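Local coordinates for flagellar hook-associated protein (Burkholderia pseudomallei, PDB 4UT1) that probably serves as a structural protein of the bacterial flagellum, forming part of the junction between the hook and the filament, at residues 120-132 / 568-581. Residues are numbered along the deposited sequence; the frame is centred on the assembly and turned at random.
Sequences YFTGLQTVANNAA and TNDGRNALALSQLV
Phe121 packs its ring against residues 577-581. Its CB lies near Ser578 O. With chi1 at -71°, CG stands anti to the carbonyl carbon, which lays the ring over Leu580 and Val581. CD1 of Phe121 meets Leu577 O at 3.3 Å. CE1 of Phe121 reaches Leu580 CB at 3.6 Å, and CZ touches that same carbon. Along the other flank of the ring, CD2 of Phe121 meets Val581 CB at 3.5 Å and CE2 nears Val581 CA. Val581 N lies over the centre of one face, with Tyr120 CD2 over the opposite face, toward the rim.

Beside the ring, Ser578 CB approaches Phe121 O to 3.2 Å. Ser578 OG turns back to its own helix and donates a hydrogen bond to Leu575 O at 2.7 Å. Further along, small residues let the backbones come close. Ala574 CB rests on Ala128 CA at 3.6 Å. Leu124 CD1 packs on Leu577 CB, and Ala140 of helix 134-193 also touches Leu124. Gly571, the N-cap residue, brings its CA near Ala128 O. Beyond it, Ala131 CB meets Asp570 O. Asp570 OD1 accepts from Arg572 N in an Asx turn.

The axes of segments 120-129 and 572-579 approach to 7.6 Å at 163°, nearly antiparallel. This is close antiparallel helix packing through alanine and serine, with Gly571 at the N-cap meeting the end of the partner helix. It joins two sequence-distant parts of FlgK's elongated helical bundle.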
ATOM      1  N   TYR A 120      17.046  -7.383  -8.784  1.00 15.98           N
ATOM      2  CA  TYR A 120      17.507  -7.566  -7.418  1.00 10.90           C
ATOM      3  C   TYR A 120      17.500  -9.046  -7.053  1.00 14.00           C
ATOM      4  O   TYR A 120      18.481  -9.567  -6.527  1.00 13.27           O
ATOM      5  CB  TYR A 120      16.642  -6.805  -6.408  1.00 11.06           C
ATOM      6  CG  TYR A 120      17.126  -7.067  -4.997  1.00 13.42           C
ATOM      7  CD1 TYR A 120      18.285  -6.464  -4.524  1.00 11.86           C
ATOM      8  CD2 TYR A 120      16.450  -7.952  -4.152  1.00  9.29           C
ATOM      9  CE1 TYR A 120      18.749  -6.719  -3.238  1.00 12.42           C
ATOM     10  CE2 TYR A 120      16.902  -8.199  -2.879  1.00 13.04           C
ATOM     11  CZ  TYR A 120      18.049  -7.587  -2.428  1.00 10.20           C
ATOM     12  OH  TYR A 120      18.495  -7.829  -1.160  1.00 10.60           O
ATOM     13  N   PHE A 121      16.397  -9.720  -7.345  1.00 12.81           N
ATOM     14  CA  PHE A 121      16.311 -11.140  -7.033  1.00 13.19           C
ATOM     15  C   PHE A 121      17.265 -11.988  -7.891  1.00 15.26           C
ATOM     16  O   PHE A 121      17.845 -12.935  -7.382  1.00 15.54           O
ATOM     17  CB  PHE A 121      14.862 -11.627  -7.165  1.00 14.05           C
ATOM     18  CG  PHE A 121      13.953 -11.108  -6.073  1.00 15.08           C
ATOM     19  CD1 PHE A 121      14.251 -11.345  -4.736  1.00 14.97           C
ATOM     20  CD2 PHE A 121      12.818 -10.375  -6.381  1.00 17.60           C
ATOM     21  CE1 PHE A 121      13.432 -10.857  -3.729  1.00 18.19           C
ATOM     22  CE2 PHE A 121      11.986  -9.890  -5.381  1.00 14.51           C
ATOM     23  CZ  PHE A 121      12.298 -10.131  -4.050  1.00 16.97           C
ATOM     24  N   THR A 122      17.474 -11.651  -9.164  1.00 15.21           N
ATOM     25  CA  THR A 122      18.421 -12.465  -9.933  1.00 16.19           C
ATOM     26  C   THR A 122      19.852 -12.214  -9.454  1.00 16.26           C
ATOM     27  O   THR A 122      20.700 -13.106  -9.504  1.00 16.65           O
ATOM     28  CB  THR A 122      18.307 -12.241 -11.456  1.00 18.78           C
ATOM     29  OG1 THR A 122      18.704 -10.908 -11.804  1.00 21.55           O
ATOM     30  CG2 THR A 122      16.871 -12.487 -11.915  1.00 16.11           C
ATOM     31  N   GLY A 123      20.114 -11.019  -8.952  1.00 14.75           N
ATOM     32  CA  GLY A 123      21.397 -10.726  -8.340  1.00 16.34           C
ATOM     33  C   GLY A 123      21.712 -11.666  -7.184  1.00 16.65           C
ATOM     34  O   GLY A 123      22.857 -12.071  -6.991  1.00 16.34           O
ATOM     35  N   LEU A 124      20.687 -12.015  -6.415  1.00 12.97           N
ATOM     36  CA  LEU A 124      20.852 -12.880  -5.251  1.00 15.78           C
ATOM     37  C   LEU A 124      21.075 -14.326  -5.680  1.00 13.94           C
ATOM     38  O   LEU A 124      21.661 -15.121  -4.953  1.00 14.03           O
ATOM     39  CB  LEU A 124      19.637 -12.755  -4.330  1.00 13.91           C
ATOM     40  CG  LEU A 124      19.465 -11.356  -3.715  1.00 12.15           C
ATOM     41  CD1 LEU A 124      18.230 -11.290  -2.802  1.00 17.27           C
ATOM     42  CD2 LEU A 124      20.696 -10.976  -2.917  1.00 15.16           C
ATOM     43  N   GLN A 125      20.602 -14.670  -6.870  1.00 16.57           N
ATOM     44  CA  GLN A 125      20.888 -15.989  -7.424  1.00 16.12           C
ATOM     45  C   GLN A 125      22.382 -16.126  -7.734  1.00 16.71           C
ATOM     46  O   GLN A 125      22.982 -17.197  -7.546  1.00 16.96           O
ATOM     47  CB  GLN A 125      20.040 -16.232  -8.672  1.00 17.92           C
ATOM     48  CG  GLN A 125      20.380 -17.532  -9.381  1.00 29.61           C
ATOM     49  CD  GLN A 125      19.254 -18.004 -10.273  1.00 38.19           C
ATOM     50  OE1 GLN A 125      18.491 -17.197 -10.808  1.00 44.80           O
ATOM     51  NE2 GLN A 125      19.132 -19.317 -10.425  1.00 42.13           N
ATOM     52  N   THR A 126      22.983 -15.039  -8.217  1.00 14.40           N
ATOM     53  CA  THR A 126      24.422 -15.003  -8.451  1.00 17.19           C
ATOM     54  C   THR A 126      25.163 -15.205  -7.142  1.00 17.39           C
ATOM     55  O   THR A 126      26.144 -15.944  -7.079  1.00 14.06           O
ATOM     56  CB  THR A 126      24.843 -13.670  -9.109  1.00 18.51           C
ATOM     57  OG1 THR A 126      24.199 -13.570 -10.379  1.00 22.54           O
ATOM     58  CG2 THR A 126      26.334 -13.600  -9.295  1.00 17.69           C
ATOM     59  N   VAL A 127      24.674 -14.570  -6.084  1.00 13.68           N
ATOM     60  CA  VAL A 127      25.284 -14.750  -4.780  1.00 13.23           C
ATOM     61  C   VAL A 127      25.126 -16.216  -4.360  1.00 13.95           C
ATOM     62  O   VAL A 127      26.029 -16.794  -3.766  1.00 12.75           O
ATOM     63  CB  VAL A 127      24.665 -13.821  -3.708  1.00 16.03           C
ATOM     64  CG1 VAL A 127      25.117 -14.240  -2.324  1.00 14.08           C
ATOM     65  CG2 VAL A 127      25.026 -12.339  -3.988  1.00 13.73           C
ATOM     66  N   ALA A 128      23.990 -16.812  -4.699  1.00 13.33           N
ATOM     67  CA  ALA A 128      23.699 -18.176  -4.253  1.00 15.13           C
ATOM     68  C   ALA A 128      24.744 -19.160  -4.776  1.00 14.58           C
ATOM     69  O   ALA A 128      25.034 -20.171  -4.124  1.00 16.02           O
ATOM     70  CB  ALA A 128      22.307 -18.598  -4.701  1.00 15.98           C
ATOM     71  N   ASN A 129      25.304 -18.861  -5.947  1.00 16.40           N
ATOM     72  CA  ASN A 129      26.296 -19.736  -6.582  1.00 16.54           C
ATOM     73  C   ASN A 129      27.731 -19.313  -6.292  1.00 19.35           C
ATOM     74  O   ASN A 129      28.681 -20.003  -6.677  1.00 17.83           O
ATOM     75  CB  ASN A 129      26.082 -19.768  -8.095  1.00 17.24           C
ATOM     76  CG  ASN A 129      24.800 -20.460  -8.486  1.00 20.59           C
ATOM     77  OD1 ASN A 129      24.430 -21.475  -7.897  1.00 25.73           O
ATOM     78  ND2 ASN A 129      24.114 -19.918  -9.474  1.00 23.22           N
ATOM     79  N   ASN A 130      27.875 -18.164  -5.638  1.00 14.09           N
ATOM     80  CA  ASN A 130      29.177 -17.600  -5.307  1.00 18.46           C
ATOM     81  C   ASN A 130      29.090 -16.949  -3.940  1.00 18.78           C
ATOM     82  O   ASN A 130      29.357 -15.749  -3.793  1.00 16.44           O
ATOM     83  CB  ASN A 130      29.630 -16.554  -6.345  1.00 18.22           C
ATOM     84  CG  ASN A 130      29.605 -17.076  -7.768  1.00 19.39           C
ATOM     85  OD1 ASN A 130      30.597 -17.623  -8.258  1.00 20.34           O
ATOM     86  ND2 ASN A 130      28.470 -16.917  -8.435  1.00 15.58           N
ATOM     87  N   ALA A 131      28.694 -17.730  -2.945  1.00 17.92           N
ATOM     88  CA  ALA A 131      28.223 -17.168  -1.685  1.00 16.89           C
ATOM     89  C   ALA A 131      29.300 -16.407  -0.915  1.00 16.14           C
ATOM     90  O   ALA A 131      28.989 -15.484  -0.173  1.00 19.48           O
ATOM     91  CB  ALA A 131      27.628 -18.280  -0.812  1.00 16.87           C
ATOM     92  N   ALA A 132      30.565 -16.766  -1.115  1.00 16.95           N
ATOM     93  CA  ALA A 132      31.650 -16.102  -0.397  1.00 22.27           C
ATOM     94  C   ALA A 132      32.240 -14.919  -1.177  1.00 22.31           C
ATOM     95  O   ALA A 132      33.056 -14.160  -0.640  1.00 20.54           O
ATOM     96  CB  ALA A 132      32.746 -17.100  -0.062  1.00 25.58           C
ATOM     97  N   THR A 568      30.789 -21.981   5.376  1.00 39.40           N
ATOM     98  CA  THR A 568      31.398 -20.710   5.017  1.00 40.40           C
ATOM     99  C   THR A 568      31.017 -20.191   3.622  1.00 39.68           C
ATOM    100  O   THR A 568      31.043 -18.981   3.388  1.00 45.89           O
ATOM    101  CB  THR A 568      32.933 -20.808   5.121  1.00 39.68           C
ATOM    102  OG1 THR A 568      33.535 -19.686   4.462  1.00 44.13           O
ATOM    103  CG2 THR A 568      33.418 -22.084   4.480  1.00 36.85           C
ATOM    104  N   ASN A 569      30.673 -21.081   2.695  1.00 32.98           N
ATOM    105  CA  ASN A 569      30.204 -20.629   1.384  1.00 29.84           C
ATOM    106  C   ASN A 569      28.935 -21.343   0.923  1.00 26.00           C
ATOM    107  O   ASN A 569      28.726 -21.565  -0.268  1.00 25.67           O
ATOM    108  CB  ASN A 569      31.297 -20.791   0.334  1.00 36.02           C
ATOM    109  CG  ASN A 569      31.974 -22.116   0.428  1.00 35.42           C
ATOM    110  OD1 ASN A 569      31.486 -23.008   1.122  1.00 37.85           O
ATOM    111  ND2 ASN A 569      33.110 -22.264  -0.252  1.00 32.86           N
ATOM    112  N   ASP A 570      28.077 -21.677   1.872  1.00 21.63           N
ATOM    113  CA  ASP A 570      26.768 -22.207   1.540  1.00 21.20           C
ATOM    114  C   ASP A 570      25.874 -21.092   0.994  1.00 17.64           C
ATOM    115  O   ASP A 570      25.936 -19.953   1.467  1.00 16.36           O
ATOM    116  CB  ASP A 570      26.143 -22.853   2.773  1.00 20.07           C
ATOM    117  CG  ASP A 570      24.777 -23.426   2.499  1.00 19.15           C
ATOM    118  OD1 ASP A 570      23.811 -22.664   2.530  1.00 21.15           O
ATOM    119  OD2 ASP A 570      24.664 -24.641   2.253  1.00 25.67           O
ATOM    120  N   GLY A 571      25.049 -21.403  -0.004  1.00 15.23           N
ATOM    121  CA  GLY A 571      24.178 -20.382  -0.569  1.00 18.74           C
ATOM    122  C   GLY A 571      22.707 -20.739  -0.618  1.00 15.00           C
ATOM    123  O   GLY A 571      21.956 -20.167  -1.401  1.00 12.96           O
ATOM    124  N   ARG A 572      22.288 -21.688   0.219  1.00 14.37           N
ATOM    125  CA  ARG A 572      20.896 -22.114   0.220  1.00 15.39           C
ATOM    126  C   ARG A 572      19.933 -20.967   0.537  1.00 13.51           C
ATOM    127  O   ARG A 572      18.838 -20.879  -0.034  1.00 13.22           O
ATOM    128  CB  ARG A 572      20.688 -23.250   1.219  1.00 13.44           C
ATOM    129  CG  ARG A 572      21.178 -24.598   0.695  1.00 19.63           C
ATOM    130  CD  ARG A 572      21.011 -25.646   1.774  1.00 18.36           C
ATOM    131  NE  ARG A 572      22.128 -25.591   2.704  1.00 18.08           N
ATOM    132  CZ  ARG A 572      22.092 -26.018   3.958  1.00 18.84           C
ATOM    133  NH1 ARG A 572      20.965 -26.512   4.474  1.00 15.60           N
ATOM    134  NH2 ARG A 572      23.180 -25.916   4.709  1.00 16.95           N
ATOM    135  N   ASN A 573      20.327 -20.080   1.431  1.00 12.07           N
ATOM    136  CA  ASN A 573      19.386 -19.006   1.757  1.00 11.58           C
ATOM    137  C   ASN A 573      19.358 -17.909   0.704  1.00 10.78           C
ATOM    138  O   ASN A 573      18.322 -17.264   0.514  1.00 13.77           O
ATOM    139  CB  ASN A 573      19.675 -18.385   3.118  1.00 12.10           C
ATOM    140  CG  ASN A 573      18.463 -17.647   3.657  1.00 13.80           C
ATOM    141  OD1 ASN A 573      17.390 -18.246   3.815  1.00 14.10           O
ATOM    142  ND2 ASN A 573      18.603 -16.338   3.893  1.00 11.12           N
ATOM    143  N   ALA A 574      20.488 -17.681   0.043  1.00 10.46           N
ATOM    144  CA  ALA A 574      20.518 -16.743  -1.065  1.00 12.73           C
ATOM    145  C   ALA A 574      19.611 -17.277  -2.170  1.00 12.57           C
ATOM    146  O   ALA A 574      18.882 -16.522  -2.796  1.00 12.18           O
ATOM    147  CB  ALA A 574      21.945 -16.531  -1.578  1.00 13.64           C
ATOM    148  N   LEU A 575      19.645 -18.589  -2.390  1.00 12.74           N
ATOM    149  CA  LEU A 575      18.762 -19.212  -3.369  1.00 10.18           C
ATOM    150  C   LEU A 575      17.304 -18.956  -2.987  1.00 13.44           C
ATOM    151  O   LEU A 575      16.484 -18.605  -3.839  1.00 14.83           O
ATOM    152  CB  LEU A 575      19.033 -20.725  -3.487  1.00 14.68           C
ATOM    153  CG  LEU A 575      18.112 -21.460  -4.473  1.00 16.90           C
ATOM    154  CD1 LEU A 575      18.302 -20.900  -5.859  1.00 20.01           C
ATOM    155  CD2 LEU A 575      18.366 -22.966  -4.487  1.00 22.56           C
ATOM    156  N   ALA A 576      16.987 -19.124  -1.705  1.00 14.31           N
ATOM    157  CA  ALA A 576      15.634 -18.886  -1.218  1.00 15.74           C
ATOM    158  C   ALA A 576      15.249 -17.403  -1.393  1.00 17.58           C
ATOM    159  O   ALA A 576      14.135 -17.081  -1.836  1.00 13.65           O
ATOM    160  CB  ALA A 576      15.508 -19.313   0.237  1.00 13.72           C
ATOM    161  N   LEU A 577      16.171 -16.510  -1.055  1.00 13.09           N
ATOM    162  CA  LEU A 577      15.941 -15.077  -1.266  1.00 13.47           C
ATOM    163  C   LEU A 577      15.583 -14.792  -2.718  1.00 14.15           C
ATOM    164  O   LEU A 577      14.614 -14.081  -2.985  1.00 14.85           O
ATOM    165  CB  LEU A 577      17.172 -14.256  -0.869  1.00  9.87           C
ATOM    166  CG  LEU A 577      17.377 -14.006   0.621  1.00 10.45           C
ATOM    167  CD1 LEU A 577      18.840 -13.715   0.897  1.00 10.09           C
ATOM    168  CD2 LEU A 577      16.480 -12.842   1.100  1.00  9.61           C
ATOM    169  N   SER A 578      16.373 -15.344  -3.647  1.00 14.88           N
ATOM    170  CA  SER A 578      16.185 -15.108  -5.077  1.00 14.03           C
ATOM    171  C   SER A 578      14.826 -15.602  -5.574  1.00 16.84           C
ATOM    172  O   SER A 578      14.242 -15.017  -6.479  1.00 18.70           O
ATOM    173  CB  SER A 578      17.303 -15.774  -5.900  1.00 15.78           C
ATOM    174  OG  SER A 578      17.088 -17.174  -6.001  1.00 18.60           O
ATOM    175  N   GLN A 579      14.323 -16.679  -4.981  1.00 17.76           N
ATOM    176  CA  GLN A 579      13.046 -17.233  -5.420  1.00 18.93           C
ATOM    177  C   GLN A 579      11.825 -16.463  -4.880  1.00 19.97           C
ATOM    178  O   GLN A 579      10.690 -16.733  -5.277  1.00 19.11           O
ATOM    179  CB  GLN A 579      12.966 -18.709  -5.025  1.00 17.95           C
ATOM    180  CG  GLN A 579      13.949 -19.596  -5.802  1.00 16.71           C
ATOM    181  CD  GLN A 579      14.046 -20.998  -5.208  1.00 26.24           C
ATOM    182  OE1 GLN A 579      13.616 -21.237  -4.077  1.00 27.44           O
ATOM    183  NE2 GLN A 579      14.618 -21.929  -5.969  1.00 32.82           N
ATOM    184  N   LEU A 580      12.053 -15.500  -3.994  1.00 15.49           N
ATOM    185  CA  LEU A 580      10.965 -14.635  -3.531  1.00 20.36           C
ATOM    186  C   LEU A 580      10.278 -13.882  -4.672  1.00 23.41           C
ATOM    187  O   LEU A 580       9.145 -13.411  -4.522  1.00 21.22           O
ATOM    188  CB  LEU A 580      11.481 -13.629  -2.504  1.00 18.41           C
ATOM    189  CG  LEU A 580      11.866 -14.242  -1.164  1.00 17.02           C
ATOM    190  CD1 LEU A 580      12.490 -13.196  -0.245  1.00 16.05           C
ATOM    191  CD2 LEU A 580      10.643 -14.867  -0.520  1.00 20.87           C
ATOM    192  N   VAL A 581      10.972 -13.759  -5.799  1.00 15.50           N
ATOM    193  CA  VAL A 581      10.399 -13.145  -6.989  1.00 19.46           C
ATOM    194  C   VAL A 581       9.138 -13.865  -7.468  1.00 25.57           C
ATOM    195  O   VAL A 581       8.318 -13.275  -8.169  1.00 21.04           O
ATOM    196  CB  VAL A 581      11.409 -13.110  -8.145  1.00 18.78           C
ATOM    197  CG1 VAL A 581      11.582 -14.500  -8.751  1.00 19.92           C
ATOM    198  CG2 VAL A 581      10.948 -12.123  -9.215  1.00 22.79           C
TER